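Local atomic coordinates of SusD-like protein BACOVA_02651 (Bacteroides ovatus, PDB entry 5E75), a protein that binds polysaccharide at the cell surface and probably captures xyloglucan before its transport into the periplasm for degradation. Residues 376-387 / 399-410. Sequence-based numbering, arbitrary orientation.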
# COMPACT_ATOMS: atom_id res chain seq x y z
N SER A 376 19.48 -19.19 1.42
CA SER A 376 19.56 -18.57 0.11
C SER A 376 18.40 -19.01 -0.79
O SER A 376 18.04 -18.30 -1.72
CB SER A 376 20.91 -18.86 -0.55
OG SER A 376 21.05 -20.25 -0.78
N THR A 377 17.80 -20.16 -0.47
CA THR A 377 16.68 -20.69 -1.24
C THR A 377 15.72 -21.39 -0.31
O THR A 377 16.10 -21.86 0.77
CB THR A 377 17.12 -21.73 -2.29
OG1 THR A 377 17.55 -22.93 -1.63
CG2 THR A 377 18.25 -21.21 -3.16
N LEU A 378 14.46 -21.45 -0.73
CA LEU A 378 13.41 -22.19 -0.06
C LEU A 378 12.84 -23.15 -1.09
O LEU A 378 12.36 -22.73 -2.15
CB LEU A 378 12.30 -21.24 0.43
CG LEU A 378 11.13 -21.92 1.16
CD1 LEU A 378 11.57 -22.46 2.48
CD2 LEU A 378 9.98 -20.94 1.35
N SER A 379 12.90 -24.46 -0.81
CA SER A 379 12.49 -25.46 -1.81
C SER A 379 11.50 -26.49 -1.27
O SER A 379 11.19 -27.48 -1.95
CB SER A 379 13.72 -26.18 -2.37
OG SER A 379 14.40 -26.85 -1.35
N ASP A 380 10.98 -26.24 -0.08
CA ASP A 380 9.93 -27.08 0.47
C ASP A 380 9.13 -26.33 1.51
O ASP A 380 9.42 -25.18 1.81
CB ASP A 380 10.50 -28.37 1.07
CG ASP A 380 11.56 -28.12 2.13
OD1 ASP A 380 11.52 -27.08 2.82
OD2 ASP A 380 12.46 -28.98 2.29
N GLY A 381 8.12 -27.00 2.04
CA GLY A 381 7.36 -26.47 3.15
C GLY A 381 6.13 -25.67 2.76
O GLY A 381 5.87 -25.38 1.58
N ARG A 382 5.35 -25.33 3.78
CA ARG A 382 4.07 -24.66 3.57
C ARG A 382 4.24 -23.21 3.14
O ARG A 382 3.37 -22.68 2.46
CB ARG A 382 3.20 -24.76 4.82
CG ARG A 382 2.81 -26.19 5.21
CD ARG A 382 1.91 -26.86 4.17
NE ARG A 382 0.56 -26.34 4.22
CZ ARG A 382 -0.43 -26.67 3.40
NH1 ARG A 382 -0.23 -27.53 2.41
NH2 ARG A 382 -1.63 -26.13 3.55
N GLY A 383 5.34 -22.58 3.51
CA GLY A 383 5.61 -21.23 3.03
C GLY A 383 5.69 -21.19 1.51
O GLY A 383 5.12 -20.31 0.87
N LEU A 384 6.40 -22.15 0.93
CA LEU A 384 6.50 -22.26 -0.52
C LEU A 384 5.13 -22.55 -1.14
O LEU A 384 4.79 -22.02 -2.20
CB LEU A 384 7.53 -23.33 -0.91
CG LEU A 384 7.75 -23.52 -2.42
CD1 LEU A 384 8.27 -22.24 -3.09
CD2 LEU A 384 8.71 -24.71 -2.65
N TYR A 385 4.34 -23.39 -0.48
CA TYR A 385 2.99 -23.68 -0.94
C TYR A 385 2.19 -22.39 -1.07
O TYR A 385 1.53 -22.17 -2.08
CB TYR A 385 2.27 -24.65 -0.01
CG TYR A 385 0.78 -24.77 -0.25
CD1 TYR A 385 0.28 -25.35 -1.41
CD2 TYR A 385 -0.12 -24.28 0.68
CE1 TYR A 385 -1.07 -25.46 -1.62
CE2 TYR A 385 -1.47 -24.39 0.49
CZ TYR A 385 -1.95 -24.98 -0.68
OH TYR A 385 -3.30 -25.07 -0.88
N PHE A 386 2.25 -21.53 -0.06
CA PHE A 386 1.42 -20.33 -0.09
C PHE A 386 1.95 -19.31 -1.09
O PHE A 386 1.16 -18.61 -1.72
CB PHE A 386 1.21 -19.77 1.32
CG PHE A 386 0.20 -20.57 2.12
CD1 PHE A 386 -1.13 -20.52 1.80
CD2 PHE A 386 0.60 -21.42 3.15
CE1 PHE A 386 -2.07 -21.27 2.48
CE2 PHE A 386 -0.32 -22.19 3.83
CZ PHE A 386 -1.66 -22.11 3.50
N PHE A 387 3.27 -19.26 -1.30
CA PHE A 387 3.83 -18.48 -2.40
C PHE A 387 3.22 -18.97 -3.71
O PHE A 387 2.76 -18.18 -4.56
CB PHE A 387 5.36 -18.61 -2.44
CG PHE A 387 6.01 -17.94 -3.61
CD1 PHE A 387 6.10 -18.59 -4.84
CD2 PHE A 387 6.55 -16.68 -3.49
CE1 PHE A 387 6.69 -17.97 -5.92
CE2 PHE A 387 7.17 -16.06 -4.59
CZ PHE A 387 7.22 -16.71 -5.80
N LYS A 399 6.73 -22.32 -8.80
CA LYS A 399 8.18 -22.44 -8.69
C LYS A 399 8.55 -23.55 -7.71
O LYS A 399 7.95 -23.69 -6.65
CB LYS A 399 8.78 -21.10 -8.25
CG LYS A 399 8.64 -20.02 -9.31
CD LYS A 399 9.28 -18.71 -8.88
CE LYS A 399 9.34 -17.71 -10.01
NZ LYS A 399 10.30 -18.12 -11.06
N SER A 400 9.55 -24.36 -8.08
CA SER A 400 9.99 -25.47 -7.23
C SER A 400 10.94 -25.00 -6.14
O SER A 400 11.19 -25.72 -5.18
CB SER A 400 10.67 -26.56 -8.07
OG SER A 400 11.72 -25.99 -8.81
N SER A 401 11.47 -23.79 -6.31
CA SER A 401 12.30 -23.16 -5.28
C SER A 401 12.23 -21.65 -5.48
O SER A 401 12.04 -21.18 -6.60
CB SER A 401 13.74 -23.65 -5.39
OG SER A 401 14.37 -23.13 -6.53
N ILE A 402 12.35 -20.90 -4.38
CA ILE A 402 12.36 -19.45 -4.46
C ILE A 402 13.53 -18.86 -3.70
O ILE A 402 14.02 -19.44 -2.72
CB ILE A 402 11.04 -18.82 -3.93
CG1 ILE A 402 10.79 -19.17 -2.46
CG2 ILE A 402 9.87 -19.27 -4.78
CD1 ILE A 402 9.53 -18.51 -1.87
N THR A 403 13.95 -17.69 -4.17
CA THR A 403 14.94 -16.87 -3.50
C THR A 403 14.30 -15.52 -3.13
O THR A 403 13.14 -15.24 -3.48
CB THR A 403 16.13 -16.55 -4.42
OG1 THR A 403 15.70 -15.68 -5.46
CG2 THR A 403 16.73 -17.83 -5.04
N LEU A 404 15.05 -14.68 -2.43
CA LEU A 404 14.56 -13.35 -2.10
C LEU A 404 14.24 -12.58 -3.40
O LEU A 404 13.26 -11.83 -3.45
CB LEU A 404 15.56 -12.60 -1.23
CG LEU A 404 15.10 -11.21 -0.78
CD1 LEU A 404 13.85 -11.28 0.11
CD2 LEU A 404 16.23 -10.47 -0.09
N ASP A 405 15.03 -12.77 -4.45
CA ASP A 405 14.75 -12.09 -5.70
C ASP A 405 13.40 -12.49 -6.29
O ASP A 405 12.70 -11.66 -6.87
CB ASP A 405 15.87 -12.35 -6.72
CG ASP A 405 17.16 -11.64 -6.37
OD1 ASP A 405 17.12 -10.61 -5.67
OD2 ASP A 405 18.22 -12.13 -6.82
N ASP A 406 13.02 -13.75 -6.13
CA ASP A 406 11.71 -14.20 -6.60
C ASP A 406 10.61 -13.54 -5.79
O ASP A 406 9.57 -13.18 -6.34
CB ASP A 406 11.57 -15.72 -6.47
CG ASP A 406 12.48 -16.48 -7.40
OD1 ASP A 406 12.49 -16.18 -8.61
OD2 ASP A 406 13.18 -17.38 -6.90
N ILE A 407 10.83 -13.37 -4.49
CA ILE A 407 9.84 -12.74 -3.62
C ILE A 407 9.68 -11.26 -3.94
O ILE A 407 8.54 -10.76 -3.99
CB ILE A 407 10.19 -12.96 -2.14
CG1 ILE A 407 10.08 -14.46 -1.85
CG2 ILE A 407 9.27 -12.16 -1.24
CD1 ILE A 407 10.52 -14.90 -0.49
N ILE A 408 10.78 -10.57 -4.19
CA ILE A 408 10.71 -9.16 -4.54
C ILE A 408 9.87 -8.98 -5.81
O ILE A 408 9.00 -8.12 -5.88
CB ILE A 408 12.12 -8.53 -4.72
CG1 ILE A 408 12.83 -8.49 -3.36
CG2 ILE A 408 12.02 -7.13 -5.34
CD1 ILE A 408 14.34 -8.18 -3.47
N ARG A 409 10.13 -9.79 -6.84
CA ARG A 409 9.42 -9.66 -8.09
C ARG A 409 7.96 -9.99 -7.90
O ARG A 409 7.10 -9.29 -8.42
CB ARG A 409 10.03 -10.58 -9.16
CG ARG A 409 9.48 -10.38 -10.56
CD ARG A 409 10.20 -11.26 -11.56
NE ARG A 409 9.83 -10.89 -12.91
CZ ARG A 409 10.40 -11.34 -14.02
NH1 ARG A 409 11.39 -12.21 -13.96
NH2 ARG A 409 9.98 -10.90 -15.19
N GLU A 410 7.68 -11.05 -7.15
CA GLU A 410 6.32 -11.51 -6.96
C GLU A 410 5.50 -10.47 -6.22
O GLU A 410 4.34 -10.21 -6.57
CB GLU A 410 6.27 -12.86 -6.21
CG GLU A 410 4.96 -13.61 -6.43
CD GLU A 410 4.74 -14.02 -7.88
OE1 GLU A 410 5.75 -14.20 -8.61
OE2 GLU A 410 3.57 -14.17 -8.28
O HOH W 1 17.59 -15.49 -1.28
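Ile402 lays its CG2 methyl over one face of the Phe387 ring, a CH-pi contact 3.8 Å from the ring centroid. The methyl sits toward the rim, 17° off the ring normal. Ile402 CG2 also meets Leu384 CD1 at 3.8 Å. With CG anti to the backbone N (chi1 175°), Phe387 reaches from helix 382-387 toward helix 404-410. There Phe387 CE2 lies 3.7 Å from Glu410 CB, and Ile407 CG1 and Lys399 CD come up to the ring as well. The Glu410 carboxylate forms salt bridges with Arg299 and Arg391. Leu365 and Ala368 of helix 360-372 also touch the Phe387 side chain. With an alanine here in place of Phe387, Ile402 CG2 is likely to lose its aromatic partner and a gap to open between the two helices. The two helices belong to the SusD-family fold, and the loops leading into them join through a single antiparallel bridge. Leu378 and Ile402 form its hydrogen-bonded pair: Leu378 N to Ile402 O and Ile402 N to Leu378 O are both 2.9 Å. Beyond the bridge, Thr403 is the N-cap of helix 404-410, and Thr403 N donates to Asp406 OD2 at 2.9 Å. One water links Ser376 O to Leu404 N.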